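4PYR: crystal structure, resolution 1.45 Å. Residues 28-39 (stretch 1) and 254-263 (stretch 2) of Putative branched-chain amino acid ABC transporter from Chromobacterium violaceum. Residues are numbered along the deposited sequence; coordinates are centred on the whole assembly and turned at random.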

# COMPACT_ATOMS: atom_id res chain seq x y z
N ALA A 28 -3.55 17.32 6.77
CA ALA A 28 -4.97 17.37 6.35
C ALA A 28 -5.90 16.64 7.37
O ALA A 28 -6.97 17.13 7.74
CB ALA A 28 -5.15 16.77 4.96
N ALA A 29 -5.47 15.47 7.82
CA ALA A 29 -6.26 14.67 8.72
C ALA A 29 -6.29 15.38 10.11
O ALA A 29 -7.34 15.40 10.76
CB ALA A 29 -5.69 13.28 8.83
N ALA A 30 -5.16 15.93 10.55
CA ALA A 30 -5.12 16.65 11.81
C ALA A 30 -6.07 17.85 11.82
O ALA A 30 -6.75 18.13 12.82
CB ALA A 30 -3.70 17.11 12.12
N GLN A 31 -6.13 18.58 10.72
CA GLN A 31 -7.00 19.72 10.65
C GLN A 31 -8.50 19.35 10.72
O GLN A 31 -9.28 20.07 11.30
CB GLN A 31 -6.69 20.51 9.39
CG GLN A 31 -5.37 21.23 9.53
CD GLN A 31 -4.86 21.83 8.24
OE1 GLN A 31 -5.62 22.00 7.28
NE2 GLN A 31 -3.56 22.17 8.22
N VAL A 32 -8.86 18.21 10.17
CA VAL A 32 -10.23 17.74 10.19
C VAL A 32 -10.56 17.14 11.54
O VAL A 32 -11.52 17.54 12.18
CB VAL A 32 -10.48 16.71 9.10
CG1 VAL A 32 -11.85 16.10 9.27
CG2 VAL A 32 -10.42 17.36 7.74
N ASP A 33 -9.75 16.19 11.96
CA ASP A 33 -10.11 15.40 13.12
C ASP A 33 -9.85 16.11 14.43
O ASP A 33 -10.58 15.89 15.39
CB ASP A 33 -9.30 14.09 13.09
CG ASP A 33 -9.80 13.10 12.08
OD1 ASP A 33 -10.79 13.34 11.34
OD2 ASP A 33 -9.23 12.02 12.07
N GLN A 34 -8.80 16.94 14.49
CA GLN A 34 -8.50 17.77 15.70
C GLN A 34 -8.46 17.02 16.99
O GLN A 34 -8.89 17.52 18.05
CB GLN A 34 -9.47 18.84 15.82
CG GLN A 34 -9.25 19.80 14.70
CD GLN A 34 -10.43 20.65 14.68
OE1 GLN A 34 -10.50 21.58 15.47
NE2 GLN A 34 -11.45 20.21 13.94
N SER A 35 -7.90 15.83 16.86
CA SER A 35 -7.78 14.89 17.95
C SER A 35 -6.33 14.80 18.48
O SER A 35 -6.06 14.05 19.41
CB SER A 35 -8.32 13.54 17.44
OG SER A 35 -7.79 13.25 16.15
N ALA A 36 -5.41 15.62 17.93
CA ALA A 36 -4.00 15.58 18.30
C ALA A 36 -3.26 16.84 17.88
O ALA A 36 -3.67 17.56 16.95
CB ALA A 36 -3.30 14.37 17.67
N GLU A 37 -2.14 17.07 18.56
CA GLU A 37 -1.18 18.10 18.21
C GLU A 37 -0.04 17.47 17.47
O GLU A 37 0.38 16.38 17.80
CB GLU A 37 -0.66 18.77 19.47
CG GLU A 37 0.26 19.96 19.20
CD GLU A 37 0.49 20.82 20.44
OE1 GLU A 37 -0.36 20.82 21.37
OE2 GLU A 37 1.53 21.53 20.48
N LEU A 38 0.46 18.12 16.42
CA LEU A 38 1.61 17.63 15.70
C LEU A 38 2.91 18.30 16.19
O LEU A 38 2.96 19.51 16.43
CB LEU A 38 1.44 17.91 14.20
CG LEU A 38 0.19 17.35 13.53
CD1 LEU A 38 0.19 17.69 12.01
CD2 LEU A 38 0.05 15.87 13.70
N TYR A 39 3.96 17.50 16.27
CA TYR A 39 5.33 17.97 16.50
C TYR A 39 6.12 17.46 15.31
O TYR A 39 6.26 16.27 15.09
CB TYR A 39 5.83 17.36 17.82
CG TYR A 39 7.29 17.53 18.14
CD1 TYR A 39 8.28 16.81 17.45
CD2 TYR A 39 7.70 18.38 19.16
CE1 TYR A 39 9.63 16.96 17.77
CE2 TYR A 39 9.05 18.53 19.48
CZ TYR A 39 10.00 17.81 18.78
OH TYR A 39 11.35 17.95 19.09
N GLY A 254 -0.68 9.26 4.49
CA GLY A 254 -0.57 10.26 5.56
C GLY A 254 -1.82 10.41 6.40
O GLY A 254 -1.77 10.47 7.66
N ILE A 255 -2.97 10.43 5.73
CA ILE A 255 -4.24 10.53 6.44
C ILE A 255 -4.35 9.33 7.36
O ILE A 255 -4.65 9.51 8.55
CB ILE A 255 -5.43 10.54 5.47
CG1 ILE A 255 -5.43 11.90 4.74
CG2 ILE A 255 -6.74 10.26 6.19
CD1 ILE A 255 -6.41 11.97 3.62
N ASP A 256 -4.22 8.13 6.85
CA ASP A 256 -4.38 6.94 7.74
C ASP A 256 -3.29 6.83 8.81
O ASP A 256 -3.57 6.29 9.89
CB ASP A 256 -4.45 5.66 6.94
CG ASP A 256 -5.82 5.42 6.33
OD1 ASP A 256 -6.80 6.16 6.60
OD2 ASP A 256 -5.94 4.44 5.59
N ALA A 257 -2.09 7.35 8.55
CA ALA A 257 -1.00 7.31 9.57
C ALA A 257 -1.43 8.18 10.77
O ALA A 257 -1.26 7.79 11.93
CB ALA A 257 0.33 7.80 8.98
N TYR A 258 -1.97 9.38 10.48
CA TYR A 258 -2.50 10.24 11.49
C TYR A 258 -3.58 9.47 12.28
O TYR A 258 -3.54 9.44 13.52
CB TYR A 258 -3.13 11.47 10.90
CG TYR A 258 -3.81 12.27 11.98
CD1 TYR A 258 -3.13 13.23 12.67
CD2 TYR A 258 -5.17 12.09 12.30
CE1 TYR A 258 -3.76 14.00 13.66
CE2 TYR A 258 -5.79 12.83 13.29
CZ TYR A 258 -5.08 13.77 13.97
OH TYR A 258 -5.67 14.49 14.98
N ARG A 259 -4.53 8.83 11.57
CA ARG A 259 -5.65 8.20 12.24
C ARG A 259 -5.22 7.05 13.11
O ARG A 259 -5.73 6.91 14.22
CB ARG A 259 -6.70 7.75 11.25
CG ARG A 259 -7.27 8.93 10.43
CD ARG A 259 -8.18 8.52 9.26
NE ARG A 259 -9.36 7.79 9.69
CZ ARG A 259 -10.01 6.86 9.02
NH1 ARG A 259 -9.59 6.45 7.83
NH2 ARG A 259 -11.09 6.32 9.53
N LEU A 260 -4.31 6.23 12.59
CA LEU A 260 -3.76 5.11 13.38
C LEU A 260 -2.95 5.58 14.56
O LEU A 260 -3.07 5.00 15.66
CB LEU A 260 -2.89 4.21 12.53
CG LEU A 260 -3.56 3.21 11.65
CD1 LEU A 260 -2.47 2.49 10.87
CD2 LEU A 260 -4.35 2.22 12.47
N ALA A 261 -2.15 6.62 14.38
CA ALA A 261 -1.36 7.18 15.49
C ALA A 261 -2.26 7.59 16.62
O ALA A 261 -1.96 7.29 17.79
CB ALA A 261 -0.55 8.36 15.01
N VAL A 262 -3.37 8.24 16.32
CA VAL A 262 -4.29 8.66 17.37
C VAL A 262 -4.82 7.45 18.14
O VAL A 262 -4.89 7.48 19.36
CB VAL A 262 -5.47 9.50 16.82
CG1 VAL A 262 -6.49 9.73 17.89
CG2 VAL A 262 -4.93 10.83 16.29
N GLN A 263 -5.13 6.36 17.44
CA GLN A 263 -5.60 5.15 18.11
C GLN A 263 -4.51 4.47 18.94
O GLN A 263 -4.80 3.94 20.07
CB GLN A 263 -6.25 4.22 17.10
CG GLN A 263 -7.37 4.90 16.29
CD GLN A 263 -8.48 5.49 17.14
OE1 GLN A 263 -8.94 6.64 16.95
NE2 GLN A 263 -8.92 4.68 18.10

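The ring of Y258 is the centre of this contact, which buries 411 Å² in all, both sides summed. With chi1 at t, the ring leaves helix 254-263 and enters the bend that follows helix 28-33 and leads into the strand through E37 and L38. A30 CA and A29 O lie over one face of the ring. Methyl groups line it closely: A29 CB is 3.7 Å from Y258 CD2, and A30 CB is 3.5 Å from Y258 CE1. L38 closes in at the ring edge, its CD2 4.2 Å from Y258 CE1; its CA-to-CB bond points sideways, but the end of the side chain comes nearer.

A29 CA and I255 CA are 5.1 Å apart, and A29 CB rests 4.1 Å from I255 CG2. The two helix axes approach to 8.9 Å, with 53° between their N-to-C directions. One turn beyond Y258, V262 extends the apolar surface toward A36, placing CG2 4.1 Å from A36 CB.

Toward the polar edge, D33 packs its CB 3.7 Å from Y258 CE2, so the aliphatic part of an acidic residue meets the ring; its carboxylate oxygens are hydrogen-bonded elsewhere in the structure. Q34, with positive phi, is the first residue to leave helical phi/psi, although its N still bonds to A30 O at 2.9 Å. The turn brings S35 to the edge of the Y258 ring, at its hydroxyl, and S35 OG and Y258 OH form a 2.7 Å hydrogen bond, in which either hydroxyl could be the donor. A36 N lies 3.2 Å from Y258 OH, but the angle is too poor for a hydrogen bond. Within the second helix, R259 NH1 and D256 OD1 form a salt bridge at 3.1 Å, while the R259 chain passes D33, CG lying 4.0 Å from D33 OD2.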